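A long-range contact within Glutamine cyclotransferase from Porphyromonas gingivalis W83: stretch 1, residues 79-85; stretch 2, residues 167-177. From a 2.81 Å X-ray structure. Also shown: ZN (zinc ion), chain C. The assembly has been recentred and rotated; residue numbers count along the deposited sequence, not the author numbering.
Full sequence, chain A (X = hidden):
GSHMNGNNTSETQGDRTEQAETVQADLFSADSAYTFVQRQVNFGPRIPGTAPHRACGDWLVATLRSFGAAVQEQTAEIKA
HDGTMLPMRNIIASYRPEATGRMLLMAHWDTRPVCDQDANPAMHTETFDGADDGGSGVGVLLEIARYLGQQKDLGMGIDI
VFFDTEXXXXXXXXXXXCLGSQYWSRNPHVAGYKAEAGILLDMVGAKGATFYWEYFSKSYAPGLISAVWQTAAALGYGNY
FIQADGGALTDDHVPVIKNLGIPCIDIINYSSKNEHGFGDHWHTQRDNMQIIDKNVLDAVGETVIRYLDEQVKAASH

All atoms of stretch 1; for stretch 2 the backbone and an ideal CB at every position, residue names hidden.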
# COMPACT_ATOMS: atom_id res chain seq x y z
N LYS A 79 1.58 -17.51 -12.71
CA LYS A 79 2.21 -17.20 -13.99
C LYS A 79 1.77 -15.82 -14.43
O LYS A 79 0.59 -15.46 -14.30
CB LYS A 79 1.90 -18.23 -15.08
CG LYS A 79 2.85 -18.00 -16.27
CD LYS A 79 2.91 -19.10 -17.33
CE LYS A 79 1.64 -19.22 -18.15
NZ LYS A 79 1.72 -20.38 -19.10
N ALA A 80 2.73 -15.03 -14.91
CA ALA A 80 2.48 -13.65 -15.28
C ALA A 80 1.96 -13.60 -16.71
O ALA A 80 1.87 -14.62 -17.40
CB ALA A 80 3.76 -12.83 -15.13
N HIS A 81 1.65 -12.39 -17.17
CA HIS A 81 1.13 -12.20 -18.52
C HIS A 81 2.09 -12.73 -19.58
O HIS A 81 1.65 -13.33 -20.57
CB HIS A 81 0.84 -10.72 -18.74
CG HIS A 81 2.08 -9.90 -18.87
ND1 HIS A 81 3.05 -9.87 -17.88
CD2 HIS A 81 2.54 -9.11 -19.87
CE1 HIS A 81 4.04 -9.08 -18.27
NE2 HIS A 81 3.75 -8.60 -19.47
N ASP A 82 3.40 -12.53 -19.38
CA ASP A 82 4.44 -12.97 -20.31
C ASP A 82 5.09 -14.28 -19.88
O ASP A 82 6.26 -14.52 -20.17
CB ASP A 82 5.53 -11.89 -20.47
CG ASP A 82 6.39 -11.68 -19.22
OD1 ASP A 82 6.19 -12.38 -18.20
OD2 ASP A 82 7.30 -10.82 -19.26
N GLY A 83 4.35 -15.12 -19.15
CA GLY A 83 4.76 -16.48 -18.90
C GLY A 83 5.79 -16.69 -17.81
O GLY A 83 6.06 -17.85 -17.47
N THR A 84 6.40 -15.64 -17.28
CA THR A 84 7.28 -15.82 -16.13
C THR A 84 6.50 -16.42 -14.96
O THR A 84 5.37 -16.02 -14.67
CB THR A 84 7.89 -14.49 -15.72
OG1 THR A 84 8.24 -13.75 -16.90
CG2 THR A 84 9.14 -14.71 -14.87
N MET A 85 7.10 -17.38 -14.26
CA MET A 85 6.44 -18.02 -13.13
C MET A 85 6.86 -17.33 -11.85
O MET A 85 8.00 -17.49 -11.39
CB MET A 85 6.75 -19.51 -13.11
CG MET A 85 6.04 -20.28 -14.21
SD MET A 85 4.25 -20.31 -13.97
CE MET A 85 4.10 -20.70 -12.22
N UNK A 167 2.75 -5.03 -9.45
CA UNK A 167 3.30 -4.18 -10.51
C UNK A 167 4.01 -4.96 -11.63
O UNK A 167 4.88 -4.40 -12.30
CB UNK A 167 4.28 -3.18 -9.89
N UNK A 168 3.70 -6.25 -11.83
CA UNK A 168 4.41 -7.02 -12.86
C UNK A 168 3.72 -7.00 -14.22
O UNK A 168 4.33 -7.44 -15.20
CB UNK A 168 4.57 -8.47 -12.40
N UNK A 169 2.50 -6.50 -14.30
CA UNK A 169 1.73 -6.58 -15.52
C UNK A 169 2.29 -5.76 -16.67
O UNK A 169 3.39 -5.20 -16.62
CB UNK A 169 0.29 -6.14 -15.24
N UNK A 170 1.53 -5.75 -17.77
CA UNK A 170 1.79 -4.90 -18.92
C UNK A 170 0.64 -3.92 -19.09
O UNK A 170 -0.46 -4.10 -18.56
CB UNK A 170 1.99 -5.74 -20.19
N UNK A 171 0.90 -2.87 -19.86
CA UNK A 171 -0.06 -1.78 -19.89
C UNK A 171 -1.33 -2.12 -20.66
O UNK A 171 -2.42 -1.67 -20.29
CB UNK A 171 0.59 -0.54 -20.50
N UNK A 172 -1.24 -2.91 -21.71
CA UNK A 172 -2.50 -3.10 -22.40
C UNK A 172 -3.38 -4.20 -21.85
O UNK A 172 -4.36 -4.59 -22.50
CB UNK A 172 -2.22 -3.39 -23.88
N UNK A 173 -3.07 -4.72 -20.66
CA UNK A 173 -3.74 -5.89 -20.07
C UNK A 173 -4.00 -5.59 -18.59
O UNK A 173 -3.16 -5.87 -17.74
CB UNK A 173 -2.90 -7.16 -20.23
N UNK A 174 -5.19 -5.06 -18.28
CA UNK A 174 -5.46 -4.55 -16.94
C UNK A 174 -5.53 -5.63 -15.85
O UNK A 174 -5.31 -5.31 -14.68
CB UNK A 174 -6.78 -3.77 -16.96
N UNK A 175 -5.79 -6.89 -16.20
CA UNK A 175 -5.84 -7.92 -15.17
C UNK A 175 -4.53 -8.71 -15.06
O UNK A 175 -4.51 -9.82 -14.53
CB UNK A 175 -7.00 -8.88 -15.46
N UNK A 176 -3.44 -8.14 -15.57
CA UNK A 176 -2.09 -8.60 -15.28
C UNK A 176 -1.46 -7.86 -14.12
O UNK A 176 -0.29 -8.09 -13.80
CB UNK A 176 -1.21 -8.45 -16.52
N UNK A 177 -2.17 -6.91 -13.53
CA UNK A 177 -1.73 -6.24 -12.32
C UNK A 177 -2.51 -6.76 -11.12
O UNK A 177 -3.59 -7.35 -11.25
CB UNK A 177 -1.89 -4.72 -12.45
ZN ZN C . 3.79 0.63 -10.09

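Position 167 lies far from stretch 1, but its ideal CB points toward the zinc ion. A metal ligand such as Asp, Glu or His would suit it. It is Asp167, whose OD1 is 2.4 Å and OD2 1.8 Å from ZN.

Position 168 has its ideal CB 5.2 Å from Ala80 CB, and CA-to-CB points sideways. Beyond it lie Ala80, Asp82 and Thr84. A long side chain could reach them, either apolar or aromatic, or a polar one for the Asp82 carboxylate. The residue is Tyr168. Its CD2 is 3.7 Å from Ala80 CB, an apolar contact. Its OH comes within 3.7 Å of Thr84 CG2, while Asp82 OD1 and Thr84 OG1 lie at the ring edge. These two atoms are already joined by a hydrogen bond of 2.8 Å from Thr84 OG1, just past the turn, to Asp82 OD1.

At 169, CA-to-CB points away from stretch 1, and phi/psi of -67/-175 does not demand glycine. Stretch 1 sets no limit on size here, so several residues would do. It is Gly169, whose backbone C lies over one face of the His81 ring, 4.1 Å from His81 CE1.

Position 170 faces the same ring. Its ideal CB is only 3.4 Å from His81 CD2, so a small side chain such as Ala or Ser fits most easily. It is Ser170, chi1 p, with OG 3.3 Å from His81 CD2. This is a close contact, not a hydrogen bond.

Positions 171 and 172 are the middle of a type I turn from 170 to 173, out of reach of stretch 1. Many residues would do at either. They are Tyr171 and Gly172; an ideal CB at 172 would have room.

At 173, CA-to-CB points toward stretch 1, and the ideal CB is 5.4 Å from His81 CB. There is room for a short or medium side chain, polar or not. Asp173 is deposited; its OD2 is 4.1 Å from His81 CB, a loose contact and no hydrogen bond.

Positions 174 and 175 are out of reach and place little demand on type. They are Asp174 and Glu175.

Position 176 is the closest CA approach, its CA 5.8 Å from His81 CA. Its ideal CB is 3.8 Å from His81 CB, so a small residue is favoured. It is Ser176, with CB 3.8 Å from His81 CB. Its OG donates to Asp173 O at 2.5 Å and accepts from Ser170 N at 3.1 Å, which ties together the loop that meets His81.

Position 177 is again beyond stretch 1, so large residues are allowed. It is Trp177, whose NE1 makes a weak hydrogen bond to Ser170 O at 2.8 Å.

Stretch 2, residues 167-177: DYGSYGDDESW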
# COMPACT_ATOMS: atom_id res chain seq x y z
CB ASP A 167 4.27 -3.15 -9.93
CG ASP A 167 3.79 -1.70 -10.09
OD1 ASP A 167 3.00 -1.38 -11.00
OD2 ASP A 167 4.25 -0.86 -9.29
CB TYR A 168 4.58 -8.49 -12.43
CG TYR A 168 5.85 -9.17 -12.95
CD1 TYR A 168 7.07 -9.03 -12.28
CD2 TYR A 168 5.83 -9.97 -14.09
CE1 TYR A 168 8.24 -9.66 -12.74
CE2 TYR A 168 6.99 -10.60 -14.56
CZ TYR A 168 8.19 -10.44 -13.88
OH TYR A 168 9.32 -11.07 -14.35
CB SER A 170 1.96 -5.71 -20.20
OG SER A 170 0.77 -6.41 -20.49
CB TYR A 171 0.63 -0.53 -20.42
CG TYR A 171 1.73 -0.08 -19.48
CD1 TYR A 171 1.44 0.39 -18.19
CD2 TYR A 171 3.06 -0.12 -19.86
CE1 TYR A 171 2.44 0.79 -17.32
CE2 TYR A 171 4.07 0.29 -19.01
CZ TYR A 171 3.76 0.74 -17.74
OH TYR A 171 4.78 1.15 -16.91
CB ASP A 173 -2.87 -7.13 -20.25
CG ASP A 173 -3.53 -8.40 -19.75
OD1 ASP A 173 -4.69 -8.35 -19.25
OD2 ASP A 173 -2.86 -9.45 -19.83
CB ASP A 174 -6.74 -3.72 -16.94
CG ASP A 174 -6.53 -2.33 -17.52
OD1 ASP A 174 -6.07 -2.24 -18.68
OD2 ASP A 174 -6.80 -1.34 -16.81
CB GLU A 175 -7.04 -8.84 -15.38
CG GLU A 175 -7.15 -9.48 -16.74
CD GLU A 175 -8.08 -10.69 -16.71
OE1 GLU A 175 -8.08 -11.47 -17.68
OE2 GLU A 175 -8.80 -10.87 -15.70
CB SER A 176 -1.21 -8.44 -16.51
OG SER A 176 -1.12 -7.06 -16.83
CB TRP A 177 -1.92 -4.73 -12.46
CG TRP A 177 -1.45 -4.19 -13.79
CD1 TRP A 177 -2.17 -4.11 -14.94
CD2 TRP A 177 -0.16 -3.64 -14.09
NE1 TRP A 177 -1.41 -3.55 -15.95
CE2 TRP A 177 -0.17 -3.26 -15.44
CE3 TRP A 177 1.00 -3.46 -13.34
CZ2 TRP A 177 0.93 -2.69 -16.06
CZ3 TRP A 177 2.08 -2.90 -13.95
CH2 TRP A 177 2.04 -2.52 -15.30
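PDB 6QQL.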